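Local structure of arylesterase (Sulfolobus solfataricus, 5L2P) at residues A[72-77]-A[300-305]. The protein hydrolyses aromatic esters, p-nitrophenyl fatty acid esters and aryl dialkyl phosphates such as paraoxon, as a serine esterase of the GDXG lipolytic family. Residues are numbered along the deposited sequence; the frame is centred on the assembly and turned at random.
Sequences RTNNGL and LLKDIF
Phe305 sets CG anti to its carbonyl carbon and beside its backbone N (chi1 -66°), which sends the ring from the end of the helix toward the loop 72-77. Asn74 holds CG in the crowded position between its backbone N and carbonyl carbon (chi1 65°), so its amide turns toward the helix. Asn74 OD1 takes the N-H of Gly76 on a lone pair, in the carbonyl plane, at 2.9 Å from Gly76 N. This closes an Asx turn, which probably helps to hold the bend of the loop. The same OD1 lies 3.6 Å from Phe305 CD2, with amide and ring planes 38° apart, an oblique crossing. Asn74 CG also rests on Phe305 CB at 3.8 Å. Gly76, with no side chain, brings its CA directly over one face of the ring. This CA sits 3.8 Å from the centroid of the Phe305 ring, almost on the ring normal, a CH-pi interaction. At the far end of the ring, Phe305 CZ meets Leu77 O at 3.8 Å. No hydrogen bond joins the two segments. An alanine at Phe305 would lose the ring under Gly76 and beside Asn74 OD1, and would probably loosen the loop's hold on the helix end. Asn74 ND2 is bonded to Cys105 O, which helps to fix the amide. The aliphatic part of Lys302 passes near that amide, while its NZ forms a salt bridge with Glu106. The contact lies away from the catalytic residues of this alpha/beta hydrolase fold. It joins the last turn of helix 287-305 to the loop leading into strand 77-81, with Phe305 also packed on Ala151 of the adjacent strand 150-155.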
loop_
_atom_site.group_PDB
_atom_site.type_symbol
_atom_site.label_atom_id
_atom_site.label_comp_id
_atom_site.label_asym_id
_atom_site.label_seq_id
_atom_site.Cartn_x
_atom_site.Cartn_y
_atom_site.Cartn_z
ATOM N N ARG A 72 5.156 -24.178 -35.562
ATOM C CA ARG A 72 5.740 -24.923 -34.459
ATOM C C ARG A 72 7.264 -24.893 -34.545
ATOM O O ARG A 72 7.820 -25.427 -35.475
ATOM C CB ARG A 72 5.247 -26.357 -34.510
ATOM C CG ARG A 72 5.457 -27.143 -33.234
ATOM C CD ARG A 72 4.981 -28.576 -33.377
ATOM N NE ARG A 72 5.255 -29.312 -32.150
ATOM C CZ ARG A 72 4.904 -30.566 -31.909
ATOM N NH1 ARG A 72 4.235 -31.254 -32.818
ATOM N NH2 ARG A 72 5.234 -31.139 -30.749
ATOM N N THR A 73 7.926 -24.275 -33.571
ATOM C CA THR A 73 9.379 -24.117 -33.601
ATOM C C THR A 73 10.090 -24.741 -32.389
ATOM O O THR A 73 11.320 -24.611 -32.278
ATOM C CB THR A 73 9.770 -22.644 -33.625
ATOM O OG1 THR A 73 9.217 -21.998 -32.470
ATOM C CG2 THR A 73 9.254 -21.982 -34.863
ATOM N N ASN A 74 9.348 -25.392 -31.487
ATOM C CA ASN A 74 9.986 -26.142 -30.412
ATOM C C ASN A 74 9.149 -27.342 -29.970
ATOM O O ASN A 74 7.973 -27.469 -30.337
ATOM C CB ASN A 74 10.311 -25.233 -29.230
ATOM C CG ASN A 74 9.082 -24.678 -28.571
ATOM O OD1 ASN A 74 8.372 -25.380 -27.855
ATOM N ND2 ASN A 74 8.811 -23.400 -28.807
ATOM N N ASN A 75 9.776 -28.212 -29.176
ATOM C CA ASN A 75 9.131 -29.427 -28.703
ATOM C C ASN A 75 8.625 -29.314 -27.260
ATOM O O ASN A 75 8.504 -30.311 -26.579
ATOM C CB ASN A 75 10.041 -30.642 -28.898
ATOM C CG ASN A 75 11.421 -30.469 -28.247
ATOM O OD1 ASN A 75 11.713 -29.434 -27.676
ATOM N ND2 ASN A 75 12.274 -31.486 -28.345
ATOM N N GLY A 76 8.288 -28.106 -26.832
ATOM C CA GLY A 76 7.676 -27.902 -25.547
ATOM C C GLY A 76 6.197 -28.157 -25.500
ATOM O O GLY A 76 5.551 -28.276 -26.528
ATOM N N LEU A 77 5.677 -28.283 -24.280
ATOM C CA LEU A 77 4.275 -28.550 -24.045
ATOM C C LEU A 77 3.764 -27.726 -22.889
ATOM O O LEU A 77 4.398 -27.651 -21.860
ATOM C CB LEU A 77 4.068 -30.033 -23.746
ATOM C CG LEU A 77 2.669 -30.454 -23.266
ATOM C CD1 LEU A 77 1.675 -30.342 -24.395
ATOM C CD2 LEU A 77 2.670 -31.838 -22.627
ATOM N N LEU A 300 8.186 -15.737 -22.897
ATOM C CA LEU A 300 9.021 -16.265 -21.828
ATOM C C LEU A 300 9.089 -17.766 -21.821
ATOM O O LEU A 300 10.158 -18.327 -21.638
ATOM C CB LEU A 300 8.527 -15.775 -20.463
ATOM C CG LEU A 300 8.683 -14.263 -20.239
ATOM C CD1 LEU A 300 8.021 -13.886 -18.917
ATOM C CD2 LEU A 300 10.149 -13.856 -20.264
ATOM N N LEU A 301 7.954 -18.428 -22.022
ATOM C CA LEU A 301 7.938 -19.903 -22.165
ATOM C C LEU A 301 8.726 -20.387 -23.365
ATOM O O LEU A 301 9.496 -21.354 -23.280
ATOM C CB LEU A 301 6.525 -20.424 -22.262
ATOM C CG LEU A 301 5.709 -20.326 -20.964
ATOM C CD1 LEU A 301 4.279 -20.720 -21.252
ATOM C CD2 LEU A 301 6.281 -21.221 -19.852
ATOM N N LYS A 302 8.528 -19.710 -24.483
ATOM C CA LYS A 302 9.286 -20.009 -25.713
ATOM C C LYS A 302 10.787 -19.919 -25.436
ATOM O O LYS A 302 11.562 -20.735 -25.873
ATOM C CB LYS A 302 8.889 -19.017 -26.788
ATOM C CG LYS A 302 9.652 -19.141 -28.083
ATOM C CD LYS A 302 9.235 -18.012 -28.997
ATOM C CE LYS A 302 10.110 -17.912 -30.217
ATOM N NZ LYS A 302 9.646 -16.795 -31.082
ATOM N N ASP A 303 11.176 -18.922 -24.667
ATOM C CA ASP A 303 12.560 -18.738 -24.271
ATOM C C ASP A 303 13.073 -19.819 -23.337
ATOM O O ASP A 303 14.215 -20.220 -23.428
ATOM C CB ASP A 303 12.716 -17.378 -23.599
ATOM C CG ASP A 303 14.060 -16.890 -23.659
ATOM O OD1 ASP A 303 14.845 -17.414 -22.865
ATOM O OD2 ASP A 303 14.314 -16.011 -24.498
ATOM N N ILE A 304 12.237 -20.294 -22.436
ATOM C CA ILE A 304 12.604 -21.453 -21.619
ATOM C C ILE A 304 12.679 -22.743 -22.446
ATOM O O ILE A 304 13.492 -23.591 -22.169
ATOM C CB ILE A 304 11.584 -21.636 -20.477
ATOM C CG1 ILE A 304 11.715 -20.508 -19.460
ATOM C CG2 ILE A 304 11.759 -22.980 -19.779
ATOM C CD1 ILE A 304 10.512 -20.347 -18.562
ATOM N N PHE A 305 11.816 -22.904 -23.446
ATOM C CA PHE A 305 11.821 -24.086 -24.312
ATOM C C PHE A 305 12.980 -24.145 -25.285
ATOM O O PHE A 305 13.418 -25.249 -25.612
ATOM C CB PHE A 305 10.498 -24.245 -25.086
ATOM C CG PHE A 305 9.305 -24.524 -24.213
ATOM C CD1 PHE A 305 9.401 -25.361 -23.106
ATOM C CD2 PHE A 305 8.083 -23.963 -24.514
ATOM C CE1 PHE A 305 8.298 -25.617 -22.303
ATOM C CE2 PHE A 305 6.973 -24.199 -23.722
ATOM C CZ PHE A 305 7.073 -25.033 -22.613
#